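Local coordinates for protein chlorella virus DNA ligase-adenylate (Chlorella virus, PDB 1FVI) that probably seals nicks in duplex DNA as an ATP-dependent DNA ligase, passing through a covalent enzyme-adenylate intermediate, at residues A[2-8]-A[171-176]; A[19-25]-A[136-142]; A[46-51]-A[80-85]; A[196-201]-A[257-261]. The protein carries 1 engineered substitution. One frame throughout, in Å; residues are numbered along the deposited sequence.

Contact 1 of 4, residues A[2-8]-A[171-176]; sequences ITKPLLA and YKFGRS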
# COMPACT_ATOMS: atom_id res chain seq x y z
N ILE A 2 -18.95 -8.97 -12.00
CA ILE A 2 -18.88 -7.85 -11.06
C ILE A 2 -19.78 -6.69 -11.53
O ILE A 2 -19.63 -6.19 -12.64
CB ILE A 2 -17.38 -7.39 -10.93
CG1 ILE A 2 -16.52 -8.51 -10.31
CG2 ILE A 2 -17.25 -6.09 -10.14
CD1 ILE A 2 -15.08 -8.09 -9.98
N THR A 3 -20.71 -6.25 -10.69
CA THR A 3 -21.59 -5.16 -11.07
C THR A 3 -21.09 -3.77 -10.67
O THR A 3 -21.46 -2.77 -11.28
CB THR A 3 -23.05 -5.36 -10.56
OG1 THR A 3 -23.08 -5.34 -9.12
CG2 THR A 3 -23.63 -6.69 -11.07
N LYS A 4 -20.28 -3.72 -9.62
CA LYS A 4 -19.69 -2.47 -9.11
C LYS A 4 -18.64 -2.89 -8.08
O LYS A 4 -18.78 -3.94 -7.45
CB LYS A 4 -20.75 -1.53 -8.50
CG LYS A 4 -21.54 -2.10 -7.35
CD LYS A 4 -22.62 -1.14 -6.91
CE LYS A 4 -23.61 -0.91 -8.05
NZ LYS A 4 -24.71 0.04 -7.70
N PRO A 5 -17.58 -2.09 -7.89
CA PRO A 5 -16.58 -2.51 -6.91
C PRO A 5 -16.98 -2.61 -5.44
O PRO A 5 -17.99 -2.05 -4.98
CB PRO A 5 -15.43 -1.54 -7.17
CG PRO A 5 -16.11 -0.32 -7.55
CD PRO A 5 -17.20 -0.80 -8.49
N LEU A 6 -16.22 -3.43 -4.73
CA LEU A 6 -16.38 -3.63 -3.30
C LEU A 6 -15.72 -2.41 -2.62
O LEU A 6 -14.57 -2.06 -2.91
CB LEU A 6 -15.63 -4.90 -2.88
CG LEU A 6 -15.89 -5.65 -1.56
CD1 LEU A 6 -14.62 -6.41 -1.21
CD2 LEU A 6 -16.30 -4.75 -0.41
N LEU A 7 -16.47 -1.73 -1.75
CA LEU A 7 -15.94 -0.59 -1.03
C LEU A 7 -15.84 -0.88 0.47
O LEU A 7 -16.42 -1.84 0.97
CB LEU A 7 -16.76 0.66 -1.34
CG LEU A 7 -16.78 0.99 -2.83
CD1 LEU A 7 -17.69 2.17 -3.09
CD2 LEU A 7 -15.35 1.27 -3.34
N ALA A 8 -15.05 -0.08 1.16
CA ALA A 8 -14.81 -0.27 2.58
C ALA A 8 -15.51 0.67 3.54
O ALA A 8 -15.84 1.82 3.23
CB ALA A 8 -13.28 -0.23 2.85
N TYR A 171 -17.73 -11.06 -2.19
CA TYR A 171 -17.42 -9.87 -2.97
C TYR A 171 -18.74 -9.11 -3.04
O TYR A 171 -19.64 -9.46 -3.82
CB TYR A 171 -16.92 -10.23 -4.39
CG TYR A 171 -16.35 -9.02 -5.09
CD1 TYR A 171 -14.98 -8.86 -5.24
CD2 TYR A 171 -17.19 -7.99 -5.53
CE1 TYR A 171 -14.45 -7.69 -5.80
CE2 TYR A 171 -16.67 -6.83 -6.08
CZ TYR A 171 -15.30 -6.69 -6.22
OH TYR A 171 -14.79 -5.53 -6.76
N LYS A 172 -18.87 -8.09 -2.21
CA LYS A 172 -20.07 -7.27 -2.15
C LYS A 172 -20.10 -6.21 -3.25
O LYS A 172 -19.12 -5.51 -3.46
CB LYS A 172 -20.19 -6.60 -0.77
CG LYS A 172 -21.49 -5.82 -0.55
CD LYS A 172 -21.53 -5.23 0.84
CE LYS A 172 -22.74 -4.34 1.02
NZ LYS A 172 -22.84 -3.78 2.40
N PHE A 173 -21.23 -6.11 -3.95
CA PHE A 173 -21.37 -5.12 -5.01
C PHE A 173 -21.83 -3.82 -4.35
O PHE A 173 -22.95 -3.36 -4.54
CB PHE A 173 -22.38 -5.60 -6.07
CG PHE A 173 -22.02 -6.93 -6.69
CD1 PHE A 173 -23.01 -7.81 -7.11
CD2 PHE A 173 -20.69 -7.29 -6.88
CE1 PHE A 173 -22.67 -9.03 -7.73
CE2 PHE A 173 -20.34 -8.50 -7.50
CZ PHE A 173 -21.33 -9.37 -7.92
N GLY A 174 -20.94 -3.24 -3.55
CA GLY A 174 -21.25 -2.03 -2.83
C GLY A 174 -20.31 -1.87 -1.65
O GLY A 174 -19.35 -2.64 -1.50
N ARG A 175 -20.58 -0.89 -0.80
CA ARG A 175 -19.73 -0.64 0.35
C ARG A 175 -20.07 -1.49 1.57
O ARG A 175 -21.22 -1.61 1.97
CB ARG A 175 -19.78 0.84 0.71
CG ARG A 175 -18.79 1.26 1.80
CD ARG A 175 -18.93 2.76 2.08
NE ARG A 175 -18.04 3.61 1.28
CZ ARG A 175 -18.25 4.01 0.04
NH1 ARG A 175 -19.36 3.64 -0.60
NH2 ARG A 175 -17.33 4.74 -0.59
N SER A 176 -19.05 -2.10 2.15
CA SER A 176 -19.18 -2.94 3.34
C SER A 176 -19.56 -2.07 4.54
O SER A 176 -19.25 -0.88 4.59
CB SER A 176 -17.82 -3.60 3.65
OG SER A 176 -17.87 -4.41 4.81

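Contact 2 of 4, residues A[19-25]-A[136-142]; sequences FPCLATP and LIPVEIN. With AMP (adenosine monophosphate), chain C.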
# COMPACT_ATOMS: atom_id res chain seq x y z
N PHE A 19 -10.83 -10.31 15.32
CA PHE A 19 -9.46 -10.72 15.12
C PHE A 19 -8.84 -11.66 14.16
O PHE A 19 -7.79 -11.30 13.61
CB PHE A 19 -8.62 -10.55 16.35
CG PHE A 19 -7.93 -9.27 16.30
CD1 PHE A 19 -8.29 -8.24 17.15
CD2 PHE A 19 -7.05 -9.02 15.24
CE1 PHE A 19 -7.80 -6.97 16.94
CE2 PHE A 19 -6.56 -7.77 15.02
CZ PHE A 19 -6.93 -6.73 15.86
N PRO A 20 -9.29 -12.90 14.10
CA PRO A 20 -8.53 -13.60 13.05
C PRO A 20 -9.00 -12.85 11.78
O PRO A 20 -10.15 -13.00 11.37
CB PRO A 20 -9.08 -15.02 13.15
CG PRO A 20 -9.33 -15.15 14.63
CD PRO A 20 -9.98 -13.84 14.99
N CYS A 21 -8.17 -11.91 11.30
CA CYS A 21 -8.47 -11.11 10.11
C CYS A 21 -7.31 -11.11 9.10
O CYS A 21 -6.18 -11.41 9.46
CB CYS A 21 -8.88 -9.66 10.48
SG CYS A 21 -7.52 -8.54 11.01
N LEU A 22 -7.64 -10.82 7.84
CA LEU A 22 -6.68 -10.77 6.74
C LEU A 22 -6.40 -9.35 6.26
O LEU A 22 -7.27 -8.69 5.67
CB LEU A 22 -7.19 -11.65 5.59
CG LEU A 22 -7.31 -13.14 5.97
CD1 LEU A 22 -7.99 -13.93 4.85
CD2 LEU A 22 -5.93 -13.71 6.26
N ALA A 23 -5.17 -8.90 6.42
CA ALA A 23 -4.83 -7.53 6.04
C ALA A 23 -3.94 -7.33 4.83
O ALA A 23 -3.14 -8.19 4.47
CB ALA A 23 -4.22 -6.80 7.26
N THR A 24 -4.11 -6.18 4.18
CA THR A 24 -3.31 -5.81 3.02
C THR A 24 -3.04 -4.31 3.16
O THR A 24 -3.63 -3.65 4.03
CB THR A 24 -4.01 -6.11 1.65
OG1 THR A 24 -5.33 -5.55 1.64
CG2 THR A 24 -4.06 -7.63 1.37
N PRO A 25 -2.08 -3.77 2.38
CA PRO A 25 -1.77 -2.35 2.47
C PRO A 25 -2.75 -1.45 1.73
O PRO A 25 -3.23 -1.79 0.65
CB PRO A 25 -0.38 -2.27 1.85
CG PRO A 25 -0.43 -3.33 0.81
CD PRO A 25 -1.10 -4.47 1.54
N LEU A 136 -1.38 -9.14 -4.21
CA LEU A 136 -1.54 -8.68 -2.84
C LEU A 136 -2.16 -9.80 -2.03
O LEU A 136 -3.38 -9.89 -1.91
CB LEU A 136 -2.45 -7.46 -2.77
CG LEU A 136 -1.88 -6.04 -2.72
CD1 LEU A 136 -2.91 -5.16 -2.02
CD2 LEU A 136 -0.55 -5.98 -1.97
N ILE A 137 -1.32 -10.71 -1.56
CA ILE A 137 -1.77 -11.83 -0.72
C ILE A 137 -1.85 -11.28 0.72
O ILE A 137 -0.90 -10.67 1.22
CB ILE A 137 -0.80 -12.99 -0.88
CG1 ILE A 137 -0.87 -13.47 -2.34
CG2 ILE A 137 -1.11 -14.09 0.14
CD1 ILE A 137 0.25 -14.36 -2.79
N PRO A 138 -3.01 -11.44 1.39
CA PRO A 138 -3.15 -10.92 2.76
C PRO A 138 -2.32 -11.57 3.86
O PRO A 138 -1.87 -12.71 3.74
CB PRO A 138 -4.64 -11.07 3.03
CG PRO A 138 -4.97 -12.34 2.27
CD PRO A 138 -4.23 -12.15 0.96
N VAL A 139 -2.15 -10.80 4.93
CA VAL A 139 -1.41 -11.22 6.11
C VAL A 139 -2.46 -11.57 7.15
O VAL A 139 -3.45 -10.87 7.27
CB VAL A 139 -0.58 -10.04 6.69
CG1 VAL A 139 0.02 -10.42 8.03
CG2 VAL A 139 0.50 -9.63 5.72
N GLU A 140 -2.27 -12.67 7.88
CA GLU A 140 -3.21 -13.04 8.93
C GLU A 140 -2.74 -12.35 10.21
O GLU A 140 -1.62 -12.55 10.65
CB GLU A 140 -3.26 -14.56 9.13
CG GLU A 140 -4.21 -15.00 10.24
CD GLU A 140 -4.31 -16.52 10.38
OE1 GLU A 140 -5.44 -17.03 10.57
OE2 GLU A 140 -3.25 -17.20 10.29
N ILE A 141 -3.59 -11.48 10.74
CA ILE A 141 -3.32 -10.72 11.96
C ILE A 141 -4.19 -11.36 13.05
O ILE A 141 -5.38 -11.62 12.83
CB ILE A 141 -3.69 -9.21 11.77
CG1 ILE A 141 -2.93 -8.61 10.58
CG2 ILE A 141 -3.49 -8.42 13.05
CD1 ILE A 141 -1.43 -8.55 10.76
N ASN A 142 -3.61 -11.58 14.23
CA ASN A 142 -4.33 -12.22 15.32
C ASN A 142 -4.75 -11.36 16.48
O ASN A 142 -5.63 -11.74 17.25
CB ASN A 142 -3.50 -13.38 15.86
CG ASN A 142 -3.33 -14.49 14.85
OD1 ASN A 142 -4.27 -14.87 14.14
ND2 ASN A 142 -2.12 -15.01 14.77
P AMP C . -8.58 5.71 1.59
O1P AMP C . -9.62 6.32 2.43
O3P AMP C . -8.40 6.86 0.52
O5' AMP C . -9.17 4.60 0.76
C5' AMP C . -8.34 3.93 -0.30
C4' AMP C . -9.16 3.40 -1.46
O4' AMP C . -8.34 2.46 -2.14
C3' AMP C . -10.44 2.64 -1.02
O3' AMP C . -11.57 2.87 -1.86
C2' AMP C . -10.07 1.20 -1.14
O2' AMP C . -11.22 0.43 -1.49
C1' AMP C . -8.92 1.18 -2.17
N9 AMP C . -7.91 0.21 -1.79
C8 AMP C . -6.57 0.49 -1.71
N7 AMP C . -5.90 -0.57 -1.35
C5 AMP C . -6.82 -1.60 -1.17
C6 AMP C . -6.71 -2.95 -0.79
N6 AMP C . -5.52 -3.52 -0.49
N1 AMP C . -7.85 -3.65 -0.72
C2 AMP C . -9.00 -3.08 -1.01
N3 AMP C . -9.26 -1.82 -1.39
C4 AMP C . -8.12 -1.08 -1.46

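Contact 3 of 4, residues A[46-51]-A[80-85]; sequences IRNSVM and AVMTGH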
# COMPACT_ATOMS: atom_id res chain seq x y z
N ILE A 46 -10.73 2.37 -18.67
CA ILE A 46 -9.49 3.09 -18.34
C ILE A 46 -9.08 3.90 -19.58
O ILE A 46 -8.96 3.35 -20.68
CB ILE A 46 -8.35 2.08 -17.99
CG1 ILE A 46 -8.70 1.31 -16.71
CG2 ILE A 46 -7.03 2.76 -17.85
CD1 ILE A 46 -9.02 2.17 -15.51
N ARG A 47 -8.89 5.20 -19.39
CA ARG A 47 -8.56 6.13 -20.46
C ARG A 47 -7.25 5.83 -21.18
O ARG A 47 -7.14 6.06 -22.39
CB ARG A 47 -8.55 7.56 -19.92
CG ARG A 47 -9.90 8.05 -19.44
CD ARG A 47 -10.50 9.10 -20.37
NE ARG A 47 -10.70 8.58 -21.72
CZ ARG A 47 -10.47 9.26 -22.83
NH1 ARG A 47 -10.03 10.51 -22.76
NH2 ARG A 47 -10.66 8.70 -24.01
N ASN A 48 -6.25 5.37 -20.43
CA ASN A 48 -4.96 5.03 -21.00
C ASN A 48 -5.06 3.68 -21.73
O ASN A 48 -4.97 2.62 -21.10
CB ASN A 48 -3.89 4.98 -19.90
CG ASN A 48 -2.50 4.80 -20.46
OD1 ASN A 48 -2.33 4.29 -21.56
ND2 ASN A 48 -1.50 5.20 -19.70
N SER A 49 -5.18 3.74 -23.05
CA SER A 49 -5.34 2.54 -23.89
C SER A 49 -4.27 1.47 -23.82
O SER A 49 -4.58 0.30 -23.95
CB SER A 49 -5.58 2.94 -25.34
OG SER A 49 -6.82 3.60 -25.47
N VAL A 50 -3.02 1.89 -23.66
CA VAL A 50 -1.91 0.95 -23.57
C VAL A 50 -2.02 0.17 -22.26
O VAL A 50 -1.84 -1.05 -22.24
CB VAL A 50 -0.55 1.69 -23.58
CG1 VAL A 50 0.61 0.70 -23.66
CG2 VAL A 50 -0.50 2.69 -24.73
N MET A 51 -2.33 0.88 -21.17
CA MET A 51 -2.48 0.26 -19.85
C MET A 51 -3.64 -0.71 -19.92
O MET A 51 -3.55 -1.85 -19.47
CB MET A 51 -2.81 1.30 -18.78
CG MET A 51 -1.69 2.24 -18.42
SD MET A 51 -2.12 3.19 -16.95
CE MET A 51 -0.50 3.69 -16.37
N ALA A 80 -1.61 9.62 -15.76
CA ALA A 80 -1.13 8.59 -16.67
C ALA A 80 -2.25 7.57 -16.97
O ALA A 80 -2.49 7.20 -18.11
CB ALA A 80 0.08 7.88 -16.08
N VAL A 81 -2.96 7.17 -15.92
CA VAL A 81 -4.06 6.20 -16.02
C VAL A 81 -5.34 6.82 -16.59
O VAL A 81 -5.99 6.24 -17.47
CB VAL A 81 -4.45 5.64 -14.61
CG1 VAL A 81 -5.56 4.59 -14.75
CG2 VAL A 81 -3.24 5.05 -13.90
N MET A 82 -5.67 8.00 -16.09
CA MET A 82 -6.90 8.66 -16.48
C MET A 82 -6.89 9.53 -17.71
O MET A 82 -7.93 10.07 -18.10
CB MET A 82 -7.48 9.42 -15.27
CG MET A 82 -7.72 8.51 -14.04
SD MET A 82 -8.61 6.98 -14.51
CE MET A 82 -10.34 7.61 -14.60
N THR A 83 -5.73 9.70 -18.34
CA THR A 83 -5.68 10.49 -19.56
C THR A 83 -5.68 9.51 -20.72
O THR A 83 -4.97 8.50 -20.69
CB THR A 83 -4.44 11.41 -19.61
OG1 THR A 83 -4.49 12.32 -18.51
CG2 THR A 83 -4.42 12.22 -20.92
N GLY A 84 -6.49 9.80 -21.73
CA GLY A 84 -6.62 8.93 -22.89
C GLY A 84 -5.43 8.81 -23.81
O GLY A 84 -5.54 9.13 -25.00
N HIS A 85 -4.31 8.32 -23.29
CA HIS A 85 -3.09 8.14 -24.08
C HIS A 85 -3.30 7.10 -25.18
O HIS A 85 -3.99 6.10 -24.98
CB HIS A 85 -1.93 7.69 -23.18
CG HIS A 85 -1.49 8.72 -22.18
ND1 HIS A 85 -1.24 8.41 -20.86
CD2 HIS A 85 -1.24 10.04 -22.32
CE1 HIS A 85 -0.86 9.50 -20.22
NE2 HIS A 85 -0.86 10.51 -21.08

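Contact 4 of 4, residues A[196-201]-A[257-261]; sequences IISMTA and DFWQN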
# COMPACT_ATOMS: atom_id res chain seq x y z
N ILE A 196 14.80 17.83 13.30
CA ILE A 196 15.96 16.95 13.27
C ILE A 196 17.10 17.62 14.04
O ILE A 196 17.35 18.81 13.87
CB ILE A 196 16.45 16.72 11.84
CG1 ILE A 196 15.30 16.18 10.99
CG2 ILE A 196 17.64 15.76 11.83
CD1 ILE A 196 15.59 16.20 9.49
N ILE A 197 17.78 16.85 14.90
CA ILE A 197 18.89 17.38 15.68
C ILE A 197 20.22 16.69 15.35
O ILE A 197 21.25 17.34 15.27
CB ILE A 197 18.61 17.36 17.18
CG1 ILE A 197 18.52 15.94 17.70
CG2 ILE A 197 17.30 18.10 17.48
CD1 ILE A 197 17.92 15.87 19.08
N SER A 198 20.18 15.38 15.10
CA SER A 198 21.39 14.63 14.74
C SER A 198 21.04 13.37 13.92
O SER A 198 19.87 13.07 13.72
CB SER A 198 22.19 14.26 16.00
OG SER A 198 21.46 13.38 16.83
N MET A 199 22.05 12.66 13.43
CA MET A 199 21.86 11.44 12.65
C MET A 199 22.84 10.35 13.06
O MET A 199 23.92 10.63 13.59
CB MET A 199 22.05 11.70 11.16
CG MET A 199 21.00 12.59 10.55
SD MET A 199 21.27 12.80 8.80
CE MET A 199 20.06 14.11 8.47
N THR A 200 22.45 9.12 12.78
CA THR A 200 23.27 7.97 13.10
C THR A 200 23.40 7.17 11.81
O THR A 200 22.38 6.91 11.15
CB THR A 200 22.59 7.10 14.15
OG1 THR A 200 22.26 7.90 15.28
CG2 THR A 200 23.52 5.99 14.60
N ALA A 201 24.64 6.83 11.45
CA ALA A 201 24.92 6.06 10.23
C ALA A 201 24.38 4.63 10.30
O ALA A 201 24.10 4.10 11.38
CB ALA A 201 26.41 6.04 9.97
N ASP A 257 20.98 10.52 0.67
CA ASP A 257 20.86 11.98 0.63
C ASP A 257 20.98 12.62 2.00
O ASP A 257 21.76 13.56 2.18
CB ASP A 257 19.55 12.40 -0.05
CG ASP A 257 19.54 12.09 -1.53
OD1 ASP A 257 20.63 11.80 -2.08
OD2 ASP A 257 18.46 12.15 -2.15
N PHE A 258 20.19 12.12 2.95
CA PHE A 258 20.23 12.61 4.33
C PHE A 258 21.67 12.59 4.87
O PHE A 258 22.11 13.58 5.44
CB PHE A 258 19.32 11.75 5.24
CG PHE A 258 17.89 12.23 5.31
CD1 PHE A 258 16.84 11.34 5.11
CD2 PHE A 258 17.60 13.55 5.64
CE1 PHE A 258 15.51 11.76 5.24
CE2 PHE A 258 16.27 13.99 5.77
CZ PHE A 258 15.22 13.08 5.57
N TRP A 259 22.40 11.50 4.62
CA TRP A 259 23.80 11.35 5.08
C TRP A 259 24.87 12.14 4.33
O TRP A 259 25.84 12.59 4.94
CB TRP A 259 24.22 9.88 5.10
CG TRP A 259 25.48 9.64 5.89
CD1 TRP A 259 26.73 9.35 5.40
CD2 TRP A 259 25.61 9.64 7.32
NE1 TRP A 259 27.62 9.16 6.43
CE2 TRP A 259 26.96 9.33 7.62
CE3 TRP A 259 24.72 9.86 8.38
CZ2 TRP A 259 27.43 9.25 8.93
CZ3 TRP A 259 25.19 9.78 9.68
CH2 TRP A 259 26.54 9.47 9.95
N GLN A 260 24.75 12.25 3.02
CA GLN A 260 25.72 12.99 2.23
C GLN A 260 25.58 14.49 2.51
O GLN A 260 26.57 15.22 2.52
CB GLN A 260 25.54 12.71 0.74
CG GLN A 260 25.79 11.26 0.36
CD GLN A 260 27.16 10.77 0.76
OE1 GLN A 260 27.30 9.71 1.38
NE2 GLN A 260 28.20 11.53 0.41
N ASN A 261 24.35 14.95 2.75
CA ASN A 261 24.11 16.36 3.03
C ASN A 261 23.46 16.57 4.39
O ASN A 261 22.66 17.48 4.55
CB ASN A 261 23.21 16.97 1.95
CG ASN A 261 23.95 17.23 0.65
OD1 ASN A 261 23.97 16.38 -0.24
ND2 ASN A 261 24.56 18.41 0.53

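Contact 1 of 4, residues A[2-8]-A[171-176]
Leu-7 pairs with Arg-175 in a single backbone bridge, CA to CA 4.0 Å. Its two bonds run from Leu-7 N to Gly-174 O (3.0 Å, 173° at the hydrogen) and from Ser-176 N to Leu-7 O (2.9 Å). Both are straight at the hydrogen, yet each donor stands well above the plane of the carbonyl it addresses. A third, longer bond passes from Leu-6 N to Tyr-171 OH (3.3 Å), and that hydroxyl is also hydrogen-bonded to Asp-64.

Aromatic packing makes up much of the rest. With CG trans to its backbone N (chi1 -169°), the Tyr-171 ring stands up between two aliphatic residues: Leu-6 CB lies over one face, toward the rim, in a CH-pi contact 4.1 Å from the centroid, and Ile-2 CD1 approaches the opposite face. Lys-4 O lies at the ring edge. Beside it, Phe-173, centre of an inverse gamma turn, packs against Thr-3 OG1 (3.1 Å to Phe-173 CG).

The guanidinium of Arg-175 turns one face to Leu-7 CB, while Leu-7 CD1 comes 3.3 Å from Arg-175 NH1. Outside the two segments, Arg-175 NH2 pairs with a sulfate ion, probably from the crystallisation liquor.

Neither segment is a regular strand. Ile-2, Pro-5, Leu-7 and Tyr-171 lean on strand 30-34, Leu-6 and Ala-8 on strand 162-165, so the contact joins elements of two sheets, just before the chain enters strand 9-10.

Contact 2 of 4, residues A[19-25]-A[136-142]
Cys-21 and Ile-141 form an antiparallel hydrogen-bonded pair: Cys-21 N donates to Ile-141 O (3.2 Å) and Ile-141 N to Cys-21 O (2.9 Å), both donors lying nearly along the C=O axis. Ala-23 and Val-139 repeat the pattern more tightly, with Ala-23 N to Val-139 O at 2.7 Å and Val-139 N to Ala-23 O at 2.8 Å, these donors in the carbonyl planes. The intervening Leu-22 and Glu-140 are a non-hydrogen-bonded pair; Leu-22 turns its backbone bonds to Arg-165 instead, and Thr-24 turns to Met-163, so strand 21-25 is served on both flanks. Asn-142 N is met by Glu-146.

Apolar side chains pack above and below the ladder. Leu-22 CB abuts Pro-138 CB on one face of the sheet, while Ala-23 CB touches Ile-141 CG1 on the other, and Ile-141 CG2 meets the edge of the Phe-19 ring (3.7 Å to CE2).

Beyond the ladder Pro-25 CG and Leu-136 CD2 still meet tip to tip, and both segments reach the adenine. Thr-24 holds OG1 between its backbone N and carbonyl carbon (chi1 52°), directed at the adenine, while CG2 lies alongside Pro-138. AMP N6 donates to Thr-24 OG1 (2.9 Å) and to Pro-25 O (3.1 Å), with Leu-136 CD1 packed nearby.

N6 thus has two protein acceptors, which is consistent with recognition of the exocyclic amine of adenine.

Contact 3 of 4, residues A[46-51]-A[80-85]
Asn-48 places CG trans to its backbone N (chi1 -173°), which sets the amide between the segments, and chi2 (-24°) turns ND2 to Ala-80 and OD1 to the first-turn amides of its own helix. It is the N-cap of helix 49-58: OD1 accepts from Val-50 N and Met-51 N, both weakly. Arg-47, just before it, is bent at chi2 (-109°) and chi3, which folds its guanidinium over Gly-84, whose CA lies above one face near the rim.

The cap also ties the start of this helix to the end of helix 74-82. Asn-48 ND2 donates to Ala-80 O (2.7 Å), well above that carbonyl plane, and Asn-48 N to Val-81 O (3.1 Å). Carbonyls in the last turn of a helix commonly lack an amide from their own helix, and here one asparagine supplies donors to two of them. Ala-80 O takes a further, weak bond from His-85 ND1. Past the helix the chain makes an inverse gamma turn centred on Gly-84, where Gly-84 CA approaches Arg-47 O (3.0 Å) in a CA-H...O contact. His-85 O then accepts from Ser-49 N (3.3 Å), immediately before an unmodelled gap.

On the inner side the contact is apolar. Val-81, which also touches Ile-30 of strand 30-34, offers CG1 to Ile-46 CG2 (3.9 Å), while Met-51 crosses it at about a right angle, its SD 3.7 Å from both CA and CG2 of Val-81.

Contact 4 of 4, residues A[196-201]-A[257-261]
Trp-259 lays the six-membered ring of its indole over the methyl of Ala-201. The CB of Ala-201 is 3.8 Å from the ring centroid and 27° off the normal, a CH-pi contact displaced toward the rim, where CB comes 3.4 Å from Trp-259 CH2. This reach depends on the first torsion: CG lies trans to the backbone N (chi1 -165°), swinging the indole from the helix flank toward the strand. Its edge then meets Met-199 CB, 4.0 Å from Trp-259 CZ3.

Met-199 fills the gap between strand and helix. Extended beyond CG, it runs at about a right angle to the Phe-258 side chain, bringing SD within 3.6 Å of Phe-258 O and CE within 3.8 Å of Phe-258 CD2. Earlier in the strand, Ile-196 CD1 lies 4.4 Å from Phe-258 CE2, a loose contact. No hydrogen bond links the two segments, and the contact is essentially van der Waals.

Between Ile-196 and Met-199, Ile-197 and Ser-198 both face Glu-236 in a classic beta bulge. The aromatic residues have further partners: Tyr-265 meets Phe-258 edge-to-face, and Lys-262 makes a cation-pi contact with Trp-259.

Helix 252-260 follows the third strand, 244-246, and precedes the fourth, 269-275, while strand 190-201 is the central first strand of a five-stranded sheet with order 3-2-1-4-5: the arrangement of an OB fold, matching the ligase OB-like domain.

In the fold
Contacts 1, 2 and 3 all belong to the nucleotide-binding ligase domain, whereas contact 4 lies in the OB domain, its centre 35 to 46 Å from theirs. All four are partly buried, but contact 2 lies nearest the middle of the chain (13 Å between centres) and contact 4 farthest (27 Å). Contacts 1 and 3 share strand 30-34 as a neighbour; contacts 1 and 2 share strand 162-165. Their chemistry follows their place: a regular antiparallel ladder beside the adenine in contact 2, one bridge with aromatic packing in contact 1, an asparagine N-cap that also bonds to a carbonyl ending helix 74-82 in contact 3, and helix-on-sheet packing without hydrogen bonds in contact 4.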